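Local coordinates for protein glucokinase (Streptomyces griseus, PDB 3VGL) that probably catalyses the ATP-dependent phosphorylation of D-glucose to glucose 6-phosphate, as a glucokinase of the ROK family, at residues 39-44 with 93-98; 75-78 with 83-86; 86-91 with 100-105. One frame throughout, in Å; residues are numbered along the deposited sequence.

Contact 1 of 3, residues 39-44 with 93-98; sequences GIVDAI and EQRVGL
The flat guanidinium of Arg95 offers its outer edge to Asp42, and OD1 of that carboxylate sits practically in the guanidinium plane. Two nitrogens close end-on on this single oxygen: Arg95 NH1 reaches Asp42 OD1 at 2.7 Å, nearly along the C-O axis of the acid, and Arg95 NH2 reaches the same OD1 at 2.9 Å from the anti side, out of the carboxylate plane. The carboxylate is turned 68° against the guanidinium, and OD1 alone takes both bonds of the salt bridge. Val41 supplies the apolar part: its CG1 lies 3.6 Å from Arg95 NH1 and also touches CD, so the arginine passes the valine obliquely on its way to the acid. A bend at chi3 (70°) steers the otherwise extended arginine chain across the gap. Further along, Arg95 and Val96 both rest on Cys45, while Ile44 packs on Leu88 and Val92. An exposed ion pair thus bridges the outer side of an apolar seam between helix 37-52 and helix 88-96, two neighbouring helices that belong to the N-terminal ribonuclease H-like domain of the actin-like ATPase fold.

Contact 2 of 3, residues 75-78 with 83-86; sequences VLFA and WRHE
Arg84 and Phe77 lie side by side because the arginine chain bends at chi2 (-70°), while Phe77 has its CG anti to the backbone N; both run the same way along one face of a short antiparallel hairpin. The hairpin is irregular. His85 and Glu86 both face Val75 in a G1 beta bulge, and on its other side Leu76 and Phe77 form a classic bulge against Tyr67. Val75 and Glu86 make the hydrogen-bonded pair, each giving its N-H to the other's carbonyl, and His85 N adds a bond to Leu76 O (2.9 Å). Nearer the turn, Ala78 N reaches Trp83 O at 3.3 Å, and Arg84 NH1 comes to that same Trp83 O, at 2.8 Å, from the opposite face of its carbonyl plane. Arg84 NH1 also donates to Ala78 O at 2.9 Å, so one nitrogen ties the two arms of the hairpin together. The guanidinium of Arg84 is turned 40° from the phenyl plane, with Phe77 CE1 over one of its faces, 3.5 Å from Arg84 NH2. With an alanine at Arg84, Ala78 O and Trp83 O would probably both lose this donor, and the Phe77 ring its flat neighbour. Trp286 of the second subunit makes a cation-pi contact with Arg84 and takes a hydrogen bond from His85 NE2 through its backbone O, so this edge of the hairpin belongs to a subunit interface. On the buried side, Ala78 CB meets the rim of the Trp83 indole. Val75 lies over the indole face: CG1 touches CE3 of Trp83 at 3.4 Å, and CG2 stands 4.2 Å from the centroid of its six-membered ring, 17° off the normal, a CH-pi contact.

Contact 3 of 3, residues 86-91 with 100-105; sequences EPLKDK and VVVEND. With NA (sodium ion), chain C; BGC (beta-D-glucopyranose), chain D.
Leu88 and Lys89 lie over Val100 and Val102 where helix 88-96 covers strand 100-104, in a beta-alpha-beta crossover: strand 57-64 leads, through the small hairpin and then the helix, to strand 100-104, its parallel neighbour in the sheet. The contact between helix and strand is entirely van der Waals. Val102, with CG2 anti to its carbonyl carbon, sets this methyl against the first turn of the helix, 4.1 Å from Leu88 CB and 3.7 Å from Lys89 N. The Lys89 chain is fully extended, and its methylenes run alongside the carbonyl of Val100, CE lying 3.5 Å from Val100 O. Leu88 goes on to Ile62 and Ile44, so the helix start is packed between sheet and helix 37-52, whereas Val101 turns to helix 301-311 on the other side of the strand.

Polar contacts and metal binding gather at the far end of the strand. Asn104 is the N-cap of the next helix, its OD1 making a weak hydrogen bond to Ala106 N. Asn104 OD1 also binds the sodium ion at 2.4 Å, in a shell completed by two waters, Asn107 and Gly136. The amide nitrogen is left to face the sugar: Asn104 ND2 donates to glucose O4 at 3.2 Å, and to Gly66 O. One of the sodium waters also hydrogen-bonds to O4, linking metal and sugar. Asp105 then takes the glucose with both carboxylate oxygens. Its CG stands between the backbone N and the carbonyl carbon (chi1 63°); Asp105 OD1 accepts from O4 of the glucose at 2.6 Å, and Asp105 OD2 accepts from O6, the hydroxyl that is to receive the phosphate, at 2.7 Å.

How the contacts relate
Helix 88-96 is common to contacts 1 and 3, whose centres are about 10 Å apart: one flank meets helix 37-52, and Leu88 and Lys89 meet strand 100-104. Ile44 CD1 touches Leu88 CD1 at 3.9 Å, and Glu93 OE2 probably bonds Val100 N at 2.9 Å, tying the end of the helix to the strand that follows. Contact 2, sharing Glu86 with contact 3, fits against the same core, with Val75 CG2 lying 4.0 Å from Leu88 CD2 and Trp83 CZ2 3.9 Å from Ile40 CG2. Contact 1 lies away from the pocket; contact 3 reaches the glucose through Asn104 and Asp105 at the end of its strand, and the side chain of Ala78 in contact 2 is about 6 Å from the sugar.

Contact 1 of 3, residues 39-44 with 93-98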
ATOM      1  N   GLY A  39      15.084 -12.126  34.324  1.00 28.25           N
ATOM      2  CA  GLY A  39      16.447 -11.715  34.019  1.00 26.79           C
ATOM      3  C   GLY A  39      16.562 -10.207  33.905  1.00 25.31           C
ATOM      4  O   GLY A  39      17.568  -9.626  34.317  1.00 25.21           O
ATOM      5  N   ILE A  40      15.525  -9.571  33.355  1.00 24.33           N
ATOM      6  CA  ILE A  40      15.493  -8.098  33.272  1.00 23.72           C
ATOM      7  C   ILE A  40      15.463  -7.452  34.656  1.00 24.11           C
ATOM      8  O   ILE A  40      16.168  -6.474  34.893  1.00 23.15           O
ATOM      9  CB  ILE A  40      14.321  -7.571  32.381  1.00 23.12           C
ATOM     10  CG1 ILE A  40      14.590  -7.928  30.919  1.00 23.68           C
ATOM     11  CG2 ILE A  40      14.135  -6.035  32.554  1.00 22.83           C
ATOM     12  CD1 ILE A  40      13.355  -7.826  30.022  1.00 22.56           C
ATOM     13  N   VAL A  41      14.672  -7.994  35.581  1.00 24.50           N
ATOM     14  CA  VAL A  41      14.688  -7.440  36.940  1.00 24.83           C
ATOM     15  C   VAL A  41      16.082  -7.560  37.567  1.00 25.20           C
ATOM     16  O   VAL A  41      16.573  -6.600  38.166  1.00 24.78           O
ATOM     17  CB  VAL A  41      13.579  -8.021  37.856  1.00 25.58           C
ATOM     18  CG1 VAL A  41      13.708  -7.477  39.295  1.00 26.06           C
ATOM     19  CG2 VAL A  41      12.194  -7.709  37.297  1.00 26.14           C
ATOM     20  N   ASP A  42      16.739  -8.708  37.388  1.00 25.35           N
ATOM     21  CA  ASP A  42      18.121  -8.887  37.855  1.00 26.53           C
ATOM     22  C   ASP A  42      19.059  -7.829  37.267  1.00 25.64           C
ATOM     23  O   ASP A  42      19.858  -7.244  37.992  1.00 25.49           O
ATOM     24  CB  ASP A  42      18.665 -10.274  37.493  1.00 27.72           C
ATOM     25  CG  ASP A  42      18.033 -11.404  38.306  1.00 30.76           C
ATOM     26  OD1 ASP A  42      17.380 -11.153  39.341  1.00 34.43           O
ATOM     27  OD2 ASP A  42      18.215 -12.566  37.904  1.00 32.70           O
ATOM     28  N   ALA A  43      18.950  -7.599  35.951  1.00 24.77           N
ATOM     29  CA  ALA A  43      19.782  -6.628  35.248  1.00 23.65           C
ATOM     30  C   ALA A  43      19.511  -5.197  35.700  1.00 22.69           C
ATOM     31  O   ALA A  43      20.435  -4.392  35.788  1.00 22.51           O
ATOM     32  CB  ALA A  43      19.579  -6.751  33.741  1.00 23.06           C
ATOM     33  N   ILE A  44      18.244  -4.879  35.969  1.00 23.06           N
ATOM     34  CA  ILE A  44      17.895  -3.558  36.516  1.00 22.98           C
ATOM     35  C   ILE A  44      18.582  -3.353  37.854  1.00 24.07           C
ATOM     36  O   ILE A  44      19.148  -2.296  38.114  1.00 24.31           O
ATOM     37  CB  ILE A  44      16.385  -3.366  36.706  1.00 23.17           C
ATOM     38  CG1 ILE A  44      15.672  -3.341  35.352  1.00 22.17           C
ATOM     39  CG2 ILE A  44      16.083  -2.083  37.493  1.00 23.14           C
ATOM     40  CD1 ILE A  44      14.163  -3.509  35.466  1.00 23.69           C
ATOM     41  N   GLU A  93      11.056  -2.107  43.459  1.00 29.89           N
ATOM     42  CA  GLU A  93      11.007  -1.456  44.781  1.00 31.96           C
ATOM     43  C   GLU A  93      11.378  -2.433  45.871  1.00 33.82           C
ATOM     44  O   GLU A  93      12.158  -2.111  46.769  1.00 34.23           O
ATOM     45  CB  GLU A  93       9.637  -0.841  45.073  1.00 31.89           C
ATOM     46  CG  GLU A  93       9.516   0.555  44.525  1.00 31.35           C
ATOM     47  CD  GLU A  93       8.246   1.279  44.923  1.00 31.83           C
ATOM     48  OE1 GLU A  93       7.310   0.653  45.475  1.00 33.51           O
ATOM     49  OE2 GLU A  93       8.188   2.495  44.661  1.00 31.18           O
ATOM     50  N   GLN A  94      10.843  -3.643  45.780  1.00 35.47           N
ATOM     51  CA  GLN A  94      11.093  -4.614  46.834  1.00 37.89           C
ATOM     52  C   GLN A  94      12.559  -5.085  46.830  1.00 38.05           C
ATOM     53  O   GLN A  94      13.092  -5.455  47.877  1.00 38.77           O
ATOM     54  CB  GLN A  94      10.062  -5.751  46.789  1.00 38.61           C
ATOM     55  CG  GLN A  94      10.403  -6.914  45.896  1.00 41.15           C
ATOM     56  CD  GLN A  94      11.100  -8.062  46.631  1.00 44.21           C
ATOM     57  OE1 GLN A  94      11.415  -9.090  46.026  1.00 46.21           O
ATOM     58  NE2 GLN A  94      11.335  -7.894  47.929  1.00 47.27           N
ATOM     59  N   ARG A  95      13.226  -5.012  45.677  1.00 37.55           N
ATOM     60  CA  ARG A  95      14.637  -5.415  45.594  1.00 38.05           C
ATOM     61  C   ARG A  95      15.695  -4.326  45.816  1.00 37.89           C
ATOM     62  O   ARG A  95      16.752  -4.613  46.387  1.00 38.52           O
ATOM     63  CB  ARG A  95      14.910  -6.191  44.315  1.00 37.94           C
ATOM     64  CG  ARG A  95      14.506  -7.644  44.456  1.00 40.06           C
ATOM     65  CD  ARG A  95      14.738  -8.405  43.200  1.00 41.65           C
ATOM     66  NE  ARG A  95      16.158  -8.605  42.923  1.00 42.56           N
ATOM     67  CZ  ARG A  95      16.600  -9.313  41.888  1.00 40.77           C
ATOM     68  NH1 ARG A  95      15.729  -9.884  41.071  1.00 40.10           N
ATOM     69  NH2 ARG A  95      17.901  -9.453  41.676  1.00 41.74           N
ATOM     70  N   VAL A  96      15.426  -3.097  45.383  1.00 37.03           N
ATOM     71  CA  VAL A  96      16.388  -2.004  45.589  1.00 36.97           C
ATOM     72  C   VAL A  96      16.128  -1.198  46.870  1.00 37.30           C
ATOM     73  O   VAL A  96      17.031  -0.544  47.381  1.00 37.96           O
ATOM     74  CB  VAL A  96      16.549  -1.054  44.344  1.00 36.41           C
ATOM     75  CG1 VAL A  96      16.835  -1.857  43.075  1.00 35.45           C
ATOM     76  CG2 VAL A  96      15.332  -0.143  44.156  1.00 37.46           C
ATOM     77  N   GLY A  97      14.893  -1.239  47.371  1.00 37.39           N
ATOM     78  CA  GLY A  97      14.542  -0.542  48.610  1.00 37.18           C
ATOM     79  C   GLY A  97      14.487   0.969  48.480  1.00 36.54           C
ATOM     80  O   GLY A  97      14.669   1.693  49.457  1.00 37.05           O
ATOM     81  N   LEU A  98      14.237   1.439  47.258  1.00 34.64           N
ATOM     82  CA  LEU A  98      14.067   2.861  46.974  1.00 33.96           C
ATOM     83  C   LEU A  98      12.738   3.044  46.237  1.00 32.82           C
ATOM     84  O   LEU A  98      12.268   2.098  45.596  1.00 32.49           O
ATOM     85  CB  LEU A  98      15.225   3.378  46.109  1.00 33.86           C
ATOM     86  CG  LEU A  98      16.632   3.520  46.711  1.00 34.86           C
ATOM     87  CD1 LEU A  98      17.635   3.796  45.604  1.00 35.32           C
ATOM     88  CD2 LEU A  98      16.683   4.608  47.760  1.00 36.74           C
TER

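Contact 2 of 3, residues 75-78 with 83-86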
ATOM      1  N   VAL A  75       4.197  -2.339  33.134  1.00 22.26           N
ATOM      2  CA  VAL A  75       4.309  -2.444  31.671  1.00 21.26           C
ATOM      3  C   VAL A  75       3.184  -3.364  31.176  1.00 21.70           C
ATOM      4  O   VAL A  75       3.261  -4.576  31.337  1.00 22.94           O
ATOM      5  CB  VAL A  75       5.709  -2.944  31.219  1.00 20.35           C
ATOM      6  CG1 VAL A  75       5.805  -2.899  29.670  1.00 20.15           C
ATOM      7  CG2 VAL A  75       6.845  -2.069  31.826  1.00 21.28           C
ATOM      8  N   LEU A  76       2.146  -2.765  30.591  1.00 22.25           N
ATOM      9  CA  LEU A  76       0.951  -3.500  30.108  1.00 21.99           C
ATOM     10  C   LEU A  76       1.305  -4.463  28.981  1.00 22.36           C
ATOM     11  O   LEU A  76       0.823  -5.592  28.937  1.00 22.34           O
ATOM     12  CB  LEU A  76      -0.162  -2.539  29.641  1.00 23.29           C
ATOM     13  CG  LEU A  76      -0.737  -1.575  30.681  1.00 22.31           C
ATOM     14  CD1 LEU A  76      -1.680  -0.542  30.062  1.00 25.03           C
ATOM     15  CD2 LEU A  76      -1.451  -2.385  31.767  1.00 26.45           C
ATOM     16  N   PHE A  77       2.163  -4.018  28.069  1.00 21.32           N
ATOM     17  CA  PHE A  77       2.374  -4.720  26.809  1.00 21.98           C
ATOM     18  C   PHE A  77       3.706  -4.206  26.230  1.00 20.69           C
ATOM     19  O   PHE A  77       3.955  -3.002  26.256  1.00 21.24           O
ATOM     20  CB  PHE A  77       1.177  -4.389  25.885  1.00 22.47           C
ATOM     21  CG  PHE A  77       1.237  -5.014  24.536  1.00 21.83           C
ATOM     22  CD1 PHE A  77       0.812  -6.329  24.341  1.00 22.39           C
ATOM     23  CD2 PHE A  77       1.659  -4.273  23.437  1.00 21.88           C
ATOM     24  CE1 PHE A  77       0.846  -6.909  23.070  1.00 19.98           C
ATOM     25  CE2 PHE A  77       1.684  -4.843  22.150  1.00 21.35           C
ATOM     26  CZ  PHE A  77       1.285  -6.164  21.973  1.00 21.53           C
ATOM     27  N   ALA A  78       4.572  -5.102  25.747  1.00 20.29           N
ATOM     28  CA  ALA A  78       5.772  -4.651  24.976  1.00 19.35           C
ATOM     29  C   ALA A  78       5.986  -5.488  23.717  1.00 18.68           C
ATOM     30  O   ALA A  78       5.923  -6.706  23.781  1.00 20.00           O
ATOM     31  CB  ALA A  78       7.012  -4.690  25.831  1.00 19.92           C
ATOM     32  N   TRP A  83       7.169  -8.635  28.134  1.00 26.46           N
ATOM     33  CA  TRP A  83       6.427  -8.034  29.235  1.00 25.58           C
ATOM     34  C   TRP A  83       4.933  -8.086  28.902  1.00 25.40           C
ATOM     35  O   TRP A  83       4.502  -7.589  27.861  1.00 24.78           O
ATOM     36  CB  TRP A  83       6.840  -6.570  29.413  1.00 24.93           C
ATOM     37  CG  TRP A  83       8.114  -6.273  30.198  1.00 24.36           C
ATOM     38  CD1 TRP A  83       8.634  -6.979  31.248  1.00 25.20           C
ATOM     39  CD2 TRP A  83       8.979  -5.133  30.019  1.00 23.42           C
ATOM     40  NE1 TRP A  83       9.773  -6.355  31.735  1.00 24.33           N
ATOM     41  CE2 TRP A  83      10.006  -5.224  30.991  1.00 23.86           C
ATOM     42  CE3 TRP A  83       8.993  -4.059  29.120  1.00 21.97           C
ATOM     43  CZ2 TRP A  83      11.040  -4.270  31.090  1.00 24.22           C
ATOM     44  CZ3 TRP A  83      10.016  -3.095  29.232  1.00 21.27           C
ATOM     45  CH2 TRP A  83      11.020  -3.218  30.203  1.00 21.65           C
ATOM     46  N   ARG A  84       4.138  -8.677  29.793  1.00 25.76           N
ATOM     47  CA  ARG A  84       2.686  -8.608  29.678  1.00 25.91           C
ATOM     48  C   ARG A  84       2.151  -8.353  31.082  1.00 26.72           C
ATOM     49  O   ARG A  84       2.268  -9.221  31.943  1.00 28.01           O
ATOM     50  CB  ARG A  84       2.096  -9.912  29.110  1.00 26.63           C
ATOM     51  CG  ARG A  84       2.442 -10.226  27.639  1.00 25.54           C
ATOM     52  CD  ARG A  84       1.753  -9.271  26.680  1.00 27.02           C
ATOM     53  NE  ARG A  84       2.024  -9.583  25.280  1.00 26.44           N
ATOM     54  CZ  ARG A  84       3.083  -9.145  24.601  1.00 27.45           C
ATOM     55  NH1 ARG A  84       4.013  -8.397  25.194  1.00 26.86           N
ATOM     56  NH2 ARG A  84       3.220  -9.486  23.325  1.00 27.38           N
ATOM     57  N   HIS A  85       1.564  -7.172  31.293  1.00 26.20           N
ATOM     58  CA  HIS A  85       1.047  -6.755  32.608  1.00 26.97           C
ATOM     59  C   HIS A  85       2.116  -6.973  33.689  1.00 27.57           C
ATOM     60  O   HIS A  85       1.857  -7.553  34.763  1.00 29.47           O
ATOM     61  CB  HIS A  85      -0.280  -7.477  32.944  1.00 27.71           C
ATOM     62  CG  HIS A  85      -1.467  -6.991  32.164  1.00 27.22           C
ATOM     63  ND1 HIS A  85      -2.751  -7.376  32.469  1.00 27.92           N
ATOM     64  CD2 HIS A  85      -1.575  -6.155  31.099  1.00 26.13           C
ATOM     65  CE1 HIS A  85      -3.599  -6.815  31.627  1.00 28.46           C
ATOM     66  NE2 HIS A  85      -2.913  -6.062  30.789  1.00 27.12           N
ATOM     67  N   GLU A  86       3.318  -6.476  33.407  1.00 27.40           N
ATOM     68  CA  GLU A  86       4.469  -6.641  34.290  1.00 27.40           C
ATOM     69  C   GLU A  86       4.531  -5.565  35.399  1.00 27.99           C
ATOM     70  O   GLU A  86       4.736  -4.383  35.108  1.00 26.42           O
ATOM     71  CB  GLU A  86       5.762  -6.631  33.454  1.00 27.29           C
ATOM     72  CG  GLU A  86       7.082  -6.648  34.258  1.00 27.97           C
ATOM     73  CD  GLU A  86       7.434  -8.033  34.809  1.00 33.40           C
ATOM     74  OE1 GLU A  86       8.498  -8.173  35.449  1.00 32.52           O
ATOM     75  OE2 GLU A  86       6.646  -8.979  34.586  1.00 35.31           O
TER

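Contact 3 of 3, residues 86-91 with 100-105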
ATOM      1  N   GLU A  86       3.318  -6.476  33.407  1.00 27.40           N
ATOM      2  CA  GLU A  86       4.469  -6.641  34.290  1.00 27.40           C
ATOM      3  C   GLU A  86       4.531  -5.565  35.399  1.00 27.99           C
ATOM      4  O   GLU A  86       4.736  -4.383  35.108  1.00 26.42           O
ATOM      5  CB  GLU A  86       5.762  -6.631  33.454  1.00 27.29           C
ATOM      6  CG  GLU A  86       7.082  -6.648  34.258  1.00 27.97           C
ATOM      7  CD  GLU A  86       7.434  -8.033  34.809  1.00 33.40           C
ATOM      8  OE1 GLU A  86       8.498  -8.173  35.449  1.00 32.52           O
ATOM      9  OE2 GLU A  86       6.646  -8.979  34.586  1.00 35.31           O
ATOM     10  N   PRO A  87       4.376  -5.970  36.683  1.00 28.44           N
ATOM     11  CA  PRO A  87       4.440  -5.020  37.796  1.00 28.36           C
ATOM     12  C   PRO A  87       5.879  -4.618  38.131  1.00 27.77           C
ATOM     13  O   PRO A  87       6.445  -4.972  39.179  1.00 28.02           O
ATOM     14  CB  PRO A  87       3.774  -5.790  38.947  1.00 29.72           C
ATOM     15  CG  PRO A  87       4.076  -7.197  38.666  1.00 29.53           C
ATOM     16  CD  PRO A  87       4.105  -7.344  37.152  1.00 29.18           C
ATOM     17  N   LEU A  88       6.453  -3.825  37.243  1.00 26.06           N
ATOM     18  CA  LEU A  88       7.851  -3.490  37.331  1.00 25.26           C
ATOM     19  C   LEU A  88       8.183  -2.637  38.552  1.00 25.63           C
ATOM     20  O   LEU A  88       9.190  -2.875  39.214  1.00 25.48           O
ATOM     21  CB  LEU A  88       8.273  -2.800  36.027  1.00 24.40           C
ATOM     22  CG  LEU A  88       9.761  -2.816  35.708  1.00 24.57           C
ATOM     23  CD1 LEU A  88      10.346  -4.236  35.625  1.00 24.68           C
ATOM     24  CD2 LEU A  88       9.964  -2.104  34.386  1.00 23.36           C
ATOM     25  N   LYS A  89       7.341  -1.645  38.842  1.00 25.96           N
ATOM     26  CA  LYS A  89       7.541  -0.800  40.021  1.00 26.64           C
ATOM     27  C   LYS A  89       7.659  -1.645  41.287  1.00 27.41           C
ATOM     28  O   LYS A  89       8.613  -1.498  42.048  1.00 28.03           O
ATOM     29  CB  LYS A  89       6.393   0.194  40.180  1.00 26.71           C
ATOM     30  CG  LYS A  89       6.407   0.946  41.524  1.00 28.60           C
ATOM     31  CD  LYS A  89       5.310   1.984  41.567  1.00 29.98           C
ATOM     32  CE  LYS A  89       5.227   2.629  42.941  1.00 33.58           C
ATOM     33  NZ  LYS A  89       4.487   3.908  42.858  1.00 37.17           N
ATOM     34  N   ASP A  90       6.695  -2.539  41.480  1.00 28.42           N
ATOM     35  CA  ASP A  90       6.649  -3.350  42.701  1.00 30.17           C
ATOM     36  C   ASP A  90       7.868  -4.252  42.824  1.00 30.20           C
ATOM     37  O   ASP A  90       8.469  -4.343  43.893  1.00 31.15           O
ATOM     38  CB  ASP A  90       5.374  -4.187  42.747  1.00 30.65           C
ATOM     39  CG  ASP A  90       4.126  -3.347  42.959  1.00 32.84           C
ATOM     40  OD1 ASP A  90       4.243  -2.153  43.315  1.00 34.91           O
ATOM     41  OD2 ASP A  90       3.015  -3.889  42.776  1.00 34.89           O
ATOM     42  N   LYS A  91       8.230  -4.912  41.723  1.00 29.62           N
ATOM     43  CA  LYS A  91       9.359  -5.840  41.720  1.00 29.76           C
ATOM     44  C   LYS A  91      10.698  -5.157  41.997  1.00 29.63           C
ATOM     45  O   LYS A  91      11.525  -5.668  42.748  1.00 30.31           O
ATOM     46  CB  LYS A  91       9.410  -6.620  40.402  1.00 29.51           C
ATOM     47  CG  LYS A  91       8.385  -7.729  40.302  1.00 30.63           C
ATOM     48  CD  LYS A  91       8.565  -8.508  39.009  1.00 34.72           C
ATOM     49  CE  LYS A  91       7.891  -9.876  39.087  1.00 37.45           C
ATOM     50  NZ  LYS A  91       6.420  -9.750  39.198  1.00 40.17           N
ATOM     51  N   VAL A 100      10.298   3.911  43.293  1.00 27.93           N
ATOM     52  CA  VAL A 100      10.453   3.733  41.839  1.00 26.33           C
ATOM     53  C   VAL A 100       9.225   4.298  41.132  1.00 25.89           C
ATOM     54  O   VAL A 100       8.097   4.162  41.609  1.00 26.97           O
ATOM     55  CB  VAL A 100      10.632   2.221  41.476  1.00 25.48           C
ATOM     56  CG1 VAL A 100      10.660   1.982  39.936  1.00 24.71           C
ATOM     57  CG2 VAL A 100      11.876   1.633  42.166  1.00 26.06           C
ATOM     58  N   VAL A 101       9.456   4.967  40.004  1.00 24.73           N
ATOM     59  CA  VAL A 101       8.381   5.353  39.099  1.00 24.08           C
ATOM     60  C   VAL A 101       8.725   4.678  37.788  1.00 22.13           C
ATOM     61  O   VAL A 101       9.895   4.600  37.450  1.00 21.62           O
ATOM     62  CB  VAL A 101       8.274   6.878  38.923  1.00 24.75           C
ATOM     63  CG1 VAL A 101       9.540   7.460  38.319  1.00 26.93           C
ATOM     64  CG2 VAL A 101       7.063   7.247  38.068  1.00 25.91           C
ATOM     65  N   VAL A 102       7.720   4.160  37.092  1.00 21.34           N
ATOM     66  CA  VAL A 102       7.938   3.540  35.787  1.00 20.86           C
ATOM     67  C   VAL A 102       7.259   4.399  34.729  1.00 20.53           C
ATOM     68  O   VAL A 102       6.066   4.676  34.822  1.00 22.22           O
ATOM     69  CB  VAL A 102       7.395   2.086  35.732  1.00 20.67           C
ATOM     70  CG1 VAL A 102       7.480   1.512  34.320  1.00 20.11           C
ATOM     71  CG2 VAL A 102       8.159   1.208  36.710  1.00 21.75           C
ATOM     72  N   GLU A 103       8.026   4.850  33.742  1.00 18.66           N
ATOM     73  CA  GLU A 103       7.461   5.646  32.647  1.00 17.86           C
ATOM     74  C   GLU A 103       7.802   4.927  31.347  1.00 17.09           C
ATOM     75  O   GLU A 103       8.759   4.173  31.276  1.00 17.38           O
ATOM     76  CB  GLU A 103       8.076   7.061  32.633  1.00 17.61           C
ATOM     77  CG  GLU A 103       7.780   7.892  33.889  1.00 20.16           C
ATOM     78  CD  GLU A 103       6.509   8.733  33.816  1.00 22.04           C
ATOM     79  OE1 GLU A 103       5.705   8.584  32.868  1.00 22.19           O
ATOM     80  OE2 GLU A 103       6.315   9.556  34.742  1.00 25.85           O
ATOM     81  N   ASN A 104       7.043   5.172  30.289  1.00 16.20           N
ATOM     82  CA  ASN A 104       7.484   4.702  28.978  1.00 14.58           C
ATOM     83  C   ASN A 104       8.804   5.380  28.607  1.00 14.07           C
ATOM     84  O   ASN A 104       9.012   6.566  28.898  1.00 14.08           O
ATOM     85  CB  ASN A 104       6.384   4.972  27.947  1.00 14.42           C
ATOM     86  CG  ASN A 104       6.878   4.820  26.530  1.00 13.78           C
ATOM     87  OD1 ASN A 104       7.291   5.809  25.909  1.00 12.41           O
ATOM     88  ND2 ASN A 104       6.858   3.595  26.010  1.00 13.09           N
ATOM     89  N   ASP A 105       9.689   4.629  27.954  1.00 13.30           N
ATOM     90  CA  ASP A 105      11.034   5.127  27.635  1.00 13.43           C
ATOM     91  C   ASP A 105      11.060   6.363  26.770  1.00 12.99           C
ATOM     92  O   ASP A 105      11.896   7.229  26.975  1.00 14.37           O
ATOM     93  CB  ASP A 105      11.919   4.026  27.012  1.00 13.45           C
ATOM     94  CG  ASP A 105      11.396   3.505  25.677  1.00 13.97           C
ATOM     95  OD1 ASP A 105      10.179   3.512  25.459  1.00 14.25           O
ATOM     96  OD2 ASP A 105      12.212   3.055  24.848  1.00 15.06           O
TER
HETATM   97 NA    NA C 323       5.756   6.864  24.469  1.00 20.75          NA
HETATM   98  C2  BGC D 324       7.236   0.188  22.051  1.00 17.25           C
HETATM   99  C3  BGC D 324       7.267   1.548  22.745  1.00 16.81           C
HETATM  100  C4  BGC D 324       8.701   2.034  22.963  1.00 16.67           C
HETATM  101  C5  BGC D 324       9.428   1.957  21.631  1.00 17.12           C
HETATM  102  C6  BGC D 324      10.892   2.392  21.747  1.00 17.27           C
HETATM  103  C1  BGC D 324       8.050   0.282  20.765  1.00 16.49           C
HETATM  104  O1  BGC D 324       8.141  -0.965  20.134  1.00 17.45           O
HETATM  105  O2  BGC D 324       5.867  -0.083  21.694  1.00 16.33           O
HETATM  106  O3  BGC D 324       6.606   1.487  23.971  1.00 17.84           O
HETATM  107  O4  BGC D 324       8.675   3.383  23.393  1.00 17.24           O
HETATM  108  O5  BGC D 324       9.390   0.642  21.097  1.00 16.94           O
HETATM  109  O6  BGC D 324      11.593   1.574  22.669  1.00 18.66           O
HETATM  110  O   HOH W   1       4.012   5.283  25.154  1.00  9.91           O
HETATM  111  O   HOH W   2       6.496   5.168  22.904  1.00  7.76           O